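Local coordinates for flagellar biosynthetic protein FlhB (Aquifex aeolicus, PDB 3B1S), which probably forms part of the flagellar type III protein export apparatus of the inner membrane and is probably required for building the basal-body rod, at residues D15-V20 against K61-K66; I4-K9 against A52-V57. All coordinates share one frame; numbering follows the deposited sequence.

Contact 1: residues D15-V20 against K61-K66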
loop_
_atom_site.group_PDB
_atom_site.type_symbol
_atom_site.label_atom_id
_atom_site.label_comp_id
_atom_site.label_asym_id
_atom_site.label_seq_id
_atom_site.Cartn_x
_atom_site.Cartn_y
_atom_site.Cartn_z
ATOM N N ASP D 15 -11.716 -0.356 11.286
ATOM C CA ASP D 15 -10.593 -1.301 11.174
ATOM C C ASP D 15 -9.800 -1.499 12.478
ATOM O O ASP D 15 -9.234 -0.556 13.037
ATOM C CB ASP D 15 -9.628 -0.919 10.021
ATOM C CG ASP D 15 -10.342 -0.390 8.768
ATOM O OD1 ASP D 15 -9.999 -0.883 7.669
ATOM O OD2 ASP D 15 -11.214 0.522 8.867
ATOM N N LYS D 16 -9.752 -2.741 12.940
ATOM C CA LYS D 16 -8.932 -3.074 14.094
ATOM C C LYS D 16 -7.469 -2.797 13.781
ATOM O O LYS D 16 -6.689 -2.410 14.656
ATOM C CB LYS D 16 -9.152 -4.534 14.542
ATOM C CG LYS D 16 -10.410 -4.691 15.429
ATOM C CD LYS D 16 -10.429 -5.990 16.266
ATOM C CE LYS D 16 -11.763 -6.102 17.053
ATOM N NZ LYS D 16 -11.831 -7.251 18.020
ATOM N N ALA D 17 -7.125 -2.982 12.516
ATOM C CA ALA D 17 -5.781 -2.779 12.022
ATOM C C ALA D 17 -5.815 -2.253 10.571
ATOM O O ALA D 17 -6.885 -2.215 9.951
ATOM C CB ALA D 17 -4.967 -4.079 12.142
ATOM N N PRO D 18 -4.656 -1.799 10.052
ATOM C CA PRO D 18 -4.496 -1.406 8.641
ATOM C C PRO D 18 -4.647 -2.541 7.583
ATOM O O PRO D 18 -3.974 -3.570 7.653
ATOM C CB PRO D 18 -3.084 -0.833 8.620
ATOM C CG PRO D 18 -2.852 -0.373 10.037
ATOM C CD PRO D 18 -3.493 -1.377 10.862
ATOM N N VAL D 19 -5.548 -2.314 6.632
ATOM C CA VAL D 19 -5.768 -3.145 5.457
ATOM C C VAL D 19 -4.771 -2.751 4.357
ATOM O O VAL D 19 -4.662 -1.585 4.015
ATOM C CB VAL D 19 -7.204 -2.890 4.878
ATOM C CG1 VAL D 19 -7.583 -3.917 3.828
ATOM C CG2 VAL D 19 -8.238 -2.889 5.969
ATOM N N VAL D 20 -4.067 -3.714 3.779
ATOM C CA VAL D 20 -3.216 -3.425 2.630
ATOM C C VAL D 20 -4.070 -3.271 1.393
ATOM O O VAL D 20 -4.608 -4.242 0.918
ATOM C CB VAL D 20 -2.260 -4.583 2.340
ATOM C CG1 VAL D 20 -1.228 -4.166 1.308
ATOM C CG2 VAL D 20 -1.609 -5.095 3.616
ATOM N N LYS D 61 -6.061 -7.878 2.809
ATOM C CA LYS D 61 -6.010 -8.454 4.136
ATOM C C LYS D 61 -5.188 -7.681 5.199
ATOM O O LYS D 61 -3.982 -7.446 5.036
ATOM C CB LYS D 61 -5.615 -9.922 4.034
ATOM C CG LYS D 61 -6.690 -10.731 3.299
ATOM C CD LYS D 61 -6.313 -12.201 3.115
ATOM C CE LYS D 61 -7.374 -12.918 2.262
ATOM N NZ LYS D 61 -7.332 -14.391 2.491
ATOM N N GLU D 62 -5.803 -7.471 6.355
ATOM C CA GLU D 62 -5.251 -6.689 7.441
ATOM C C GLU D 62 -3.912 -7.202 7.833
ATOM O O GLU D 62 -3.656 -8.374 7.786
ATOM C CB GLU D 62 -6.108 -6.836 8.681
ATOM C CG GLU D 62 -7.367 -6.076 8.680
ATOM C CD GLU D 62 -8.067 -6.201 9.982
ATOM O OE1 GLU D 62 -9.142 -5.625 10.146
ATOM O OE2 GLU D 62 -7.539 -6.888 10.854
ATOM N N ILE D 63 -3.043 -6.287 8.196
ATOM C CA ILE D 63 -1.671 -6.618 8.506
ATOM C C ILE D 63 -1.657 -7.566 9.692
ATOM O O ILE D 63 -2.637 -7.676 10.432
ATOM C CB ILE D 63 -0.827 -5.349 8.773
ATOM C CG1 ILE D 63 -1.364 -4.566 9.972
ATOM C CG2 ILE D 63 -0.877 -4.447 7.570
ATOM C CD1 ILE D 63 -0.420 -3.535 10.545
ATOM N N SER D 64 -0.536 -8.246 9.804
ATOM C CA SER D 64 -0.257 -9.110 10.938
ATOM C C SER D 64 -0.253 -8.274 12.193
ATOM O O SER D 64 0.203 -7.122 12.161
ATOM C CB SER D 64 1.127 -9.758 10.799
ATOM O OG SER D 64 1.189 -10.617 9.703
ATOM N N PRO D 65 -0.806 -8.840 13.339
ATOM C CA PRO D 65 -0.508 -8.296 14.659
ATOM C C PRO D 65 0.981 -7.933 14.855
ATOM O O PRO D 65 1.288 -6.851 15.366
ATOM C CB PRO D 65 -0.992 -9.405 15.588
ATOM C CG PRO D 65 -2.247 -9.888 14.880
ATOM C CD PRO D 65 -1.909 -9.823 13.399
ATOM N N LYS D 66 1.884 -8.695 14.278
ATOM C CA LYS D 66 3.270 -8.382 14.479
ATOM C C LYS D 66 3.608 -6.998 14.037
ATOM O O LYS D 66 4.224 -6.257 14.772
ATOM C CB LYS D 66 4.101 -9.281 13.594
ATOM C CG LYS D 66 5.282 -8.552 13.017
ATOM C CD LYS D 66 6.501 -9.440 12.870
ATOM C CE LYS D 66 7.780 -8.640 13.090
ATOM N NZ LYS D 66 9.030 -9.443 13.017
#
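Pro18 and Ile63 join the two segments through backbone and side chain together. The polar part is a single hydrogen bond: Ile63 N donates to Pro18 O at 2.9 Å. Its N-H...O angle of 158° and C=O...N angle of 164° place the donor almost in line with the carbonyl. The same oxygen also faces Glu62 CA at 3.4 Å, a CA-H...O contact, so two consecutive residues of the loop converge on one acceptor.

Apolar packing, built on Ile63, adjoins this bond. CG1 of Ile63 stands between the backbone N and the carbonyl carbon (chi1 61°), near the proline ring, and CD1 carries on to Pro18 CD at 3.8 Å, the two side chains meeting obliquely. The other branch, CG2, meets Val20 CG2 at 4.1 Å, with the two side chains at about a right angle. Ala17 CB adds a looser touch on Ile63 CG1 at 4.2 Å. Beyond the segments, Tyr68 and Val71 of helix 68-84 pack on Ile63, and Val71 on Pro18 as well.

Glu62 contributes differently. Its chain, extended beyond CG, runs beside Ala17 and brings OE2 within 4.0 Å of Ala17 CB. OE1 lies 5.4 Å from Asp15 OD1, too far for contact, although the like charges would probably repel mildly.

The chemistry implies that, in this C-terminal domain of FlhB, the loop before helix 68-84 is joined to the residues leading into and opening strand 19-25 by the backbone bond and apolar branches of Ile63, while the Glu62 carboxylate stays at the exposed margin.

Contact 2: residues I4-K9 against A52-V57; sequences IAIALK and ALYPAV
Leu53 of helix 47-53 meets Ile6 of strand 4-9 through a single methyl: CD2 lies 4.1 Å from Ile6 CG1, and the two side chains approach obliquely. Tyr54 follows and supplies the larger surface. Its CG is anti to the backbone N (chi1 -153°), and the end of the side chain comes nearer the strand than CB does. There CE1 lies 3.6 Å from Ile4 CG1 and 3.8 Å from Ile6 CD1, so both isoleucines, two positions apart on the strand, meet the CD1-CE1 part of the ring, Ile6 CD1 obliquely; the position of Ile4 CD1 is doubtful. An alanine in place of Tyr54 would probably open a gap beside Ile4 and Ile6 and take away their shared aromatic partner. After the ring, the chain turns through Ala56 to Val57, whose backbone nitrogens make weak bonds to Leu53 O. Lys23 NZ of strand 19-25 donates to both Tyr54 O and Val57 O, tying this turn to the sheet. The contact covers one face of strand 4-9, while Ala5 and Ala7 pack on helix 27-39; one edge of the strand pairs with 19-25, and a strand of another protein chain extends the sheet antiparallel.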
loop_
_atom_site.group_PDB
_atom_site.type_symbol
_atom_site.label_atom_id
_atom_site.label_comp_id
_atom_site.label_asym_id
_atom_site.label_seq_id
_atom_site.Cartn_x
_atom_site.Cartn_y
_atom_site.Cartn_z
ATOM N N ILE D 4 9.530 0.519 -4.655
ATOM C CA ILE D 4 8.539 -0.255 -3.921
ATOM C C ILE D 4 7.597 0.641 -3.113
ATOM O O ILE D 4 7.964 1.734 -2.747
ATOM C CB ILE D 4 9.187 -1.274 -3.020
ATOM C CG1 ILE D 4 8.166 -1.820 -2.045
ATOM C CG2 ILE D 4 10.294 -0.651 -2.281
ATOM C CD1 ILE D 4 8.592 -3.067 -1.507
ATOM N N ALA D 5 6.391 0.140 -2.876
ATOM C CA ALA D 5 5.388 0.850 -2.115
ATOM C C ALA D 5 4.334 -0.063 -1.521
ATOM O O ALA D 5 4.008 -1.060 -2.111
ATOM C CB ALA D 5 4.728 1.829 -3.000
ATOM N N ILE D 6 3.783 0.301 -0.369
ATOM C CA ILE D 6 2.679 -0.462 0.281
ATOM C C ILE D 6 1.552 0.436 0.737
ATOM O O ILE D 6 1.709 1.131 1.697
ATOM C CB ILE D 6 3.154 -1.251 1.523
ATOM C CG1 ILE D 6 4.562 -1.806 1.329
ATOM C CG2 ILE D 6 2.184 -2.332 1.846
ATOM C CD1 ILE D 6 4.723 -2.671 0.141
ATOM N N ALA D 7 0.418 0.409 0.070
ATOM C CA ALA D 7 -0.679 1.282 0.439
ATOM C C ALA D 7 -1.579 0.688 1.555
ATOM O O ALA D 7 -1.874 -0.504 1.561
ATOM C CB ALA D 7 -1.481 1.623 -0.758
ATOM N N LEU D 8 -2.000 1.529 2.506
ATOM C CA LEU D 8 -2.725 1.065 3.681
ATOM C C LEU D 8 -3.938 1.922 3.904
ATOM O O LEU D 8 -3.875 3.133 3.747
ATOM C CB LEU D 8 -1.829 1.042 4.924
ATOM C CG LEU D 8 -0.599 0.105 4.887
ATOM C CD1 LEU D 8 0.188 0.129 6.203
ATOM C CD2 LEU D 8 -0.927 -1.328 4.540
ATOM N N LYS D 9 -5.053 1.280 4.225
ATOM C CA LYS D 9 -6.271 1.979 4.584
ATOM C C LYS D 9 -6.539 1.627 6.007
ATOM O O LYS D 9 -6.363 0.486 6.394
ATOM C CB LYS D 9 -7.444 1.516 3.741
ATOM C CG LYS D 9 -8.753 2.217 4.033
ATOM C CD LYS D 9 -9.939 1.332 3.616
ATOM C CE LYS D 9 -11.211 1.630 4.419
ATOM N NZ LYS D 9 -12.180 0.485 4.285
ATOM N N ALA D 52 10.577 -5.010 4.516
ATOM C CA ALA D 52 10.163 -6.062 5.438
ATOM C C ALA D 52 8.677 -6.357 5.339
ATOM O O ALA D 52 8.233 -7.453 5.683
ATOM C CB ALA D 52 10.527 -5.690 6.861
ATOM N N LEU D 53 7.912 -5.385 4.859
ATOM C CA LEU D 53 6.455 -5.492 4.844
ATOM C C LEU D 53 5.889 -6.182 3.575
ATOM O O LEU D 53 4.836 -6.841 3.618
ATOM C CB LEU D 53 5.871 -4.093 5.049
ATOM C CG LEU D 53 4.395 -3.777 5.240
ATOM C CD1 LEU D 53 3.756 -4.459 6.437
ATOM C CD2 LEU D 53 4.330 -2.288 5.398
ATOM N N TYR D 54 6.622 -6.058 2.468
ATOM C CA TYR D 54 6.155 -6.478 1.143
ATOM C C TYR D 54 5.784 -7.965 0.980
ATOM O O TYR D 54 4.633 -8.282 0.634
ATOM C CB TYR D 54 7.168 -6.077 0.061
ATOM C CG TYR D 54 6.521 -5.875 -1.283
ATOM C CD1 TYR D 54 6.478 -4.615 -1.855
ATOM C CD2 TYR D 54 5.911 -6.934 -1.967
ATOM C CE1 TYR D 54 5.874 -4.400 -3.065
ATOM C CE2 TYR D 54 5.300 -6.727 -3.189
ATOM C CZ TYR D 54 5.288 -5.451 -3.723
ATOM O OH TYR D 54 4.700 -5.192 -4.925
ATOM N N PRO D 55 6.760 -8.885 1.189
ATOM C CA PRO D 55 6.432 -10.297 0.983
ATOM C C PRO D 55 5.459 -10.767 2.040
ATOM O O PRO D 55 4.771 -11.768 1.853
ATOM C CB PRO D 55 7.784 -10.999 1.166
ATOM C CG PRO D 55 8.829 -9.917 0.917
ATOM C CD PRO D 55 8.187 -8.715 1.540
ATOM N N ALA D 56 5.395 -10.006 3.126
ATOM C CA ALA D 56 4.721 -10.423 4.340
ATOM C C ALA D 56 3.199 -10.503 4.205
ATOM O O ALA D 56 2.560 -11.402 4.757
ATOM C CB ALA D 56 5.117 -9.507 5.492
ATOM N N VAL D 57 2.641 -9.492 3.564
ATOM C CA VAL D 57 1.213 -9.346 3.455
ATOM C C VAL D 57 0.645 -9.358 2.075
ATOM O O VAL D 57 1.361 -9.506 1.113
ATOM C CB VAL D 57 0.758 -8.095 4.154
ATOM C CG1 VAL D 57 0.824 -8.295 5.646
ATOM C CG2 VAL D 57 1.625 -6.956 3.753
#

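Strand 4-9 comes first in the chain and is followed by residues 15-20, which lead into its antiparallel neighbour, strand 19-25. Contact 2 then closes a loop of 42 residues, bringing residues 52-57, which begin within helix 47-53, back over the first strand. Contact 1 closes a loop of 40 residues, returning the approach to helix 68-84 to the start of the second strand. Because the segments alternate along the chain, the loops cross. Their centres lie 11 Å apart and they meet directly: Val19 O and Lys9 N, 2.9 Å apart, probably hydrogen-bond, and Val20 packs on Leu8 and Val57. Together they tie the sheet to the connection between helices 47-53 and 68-84.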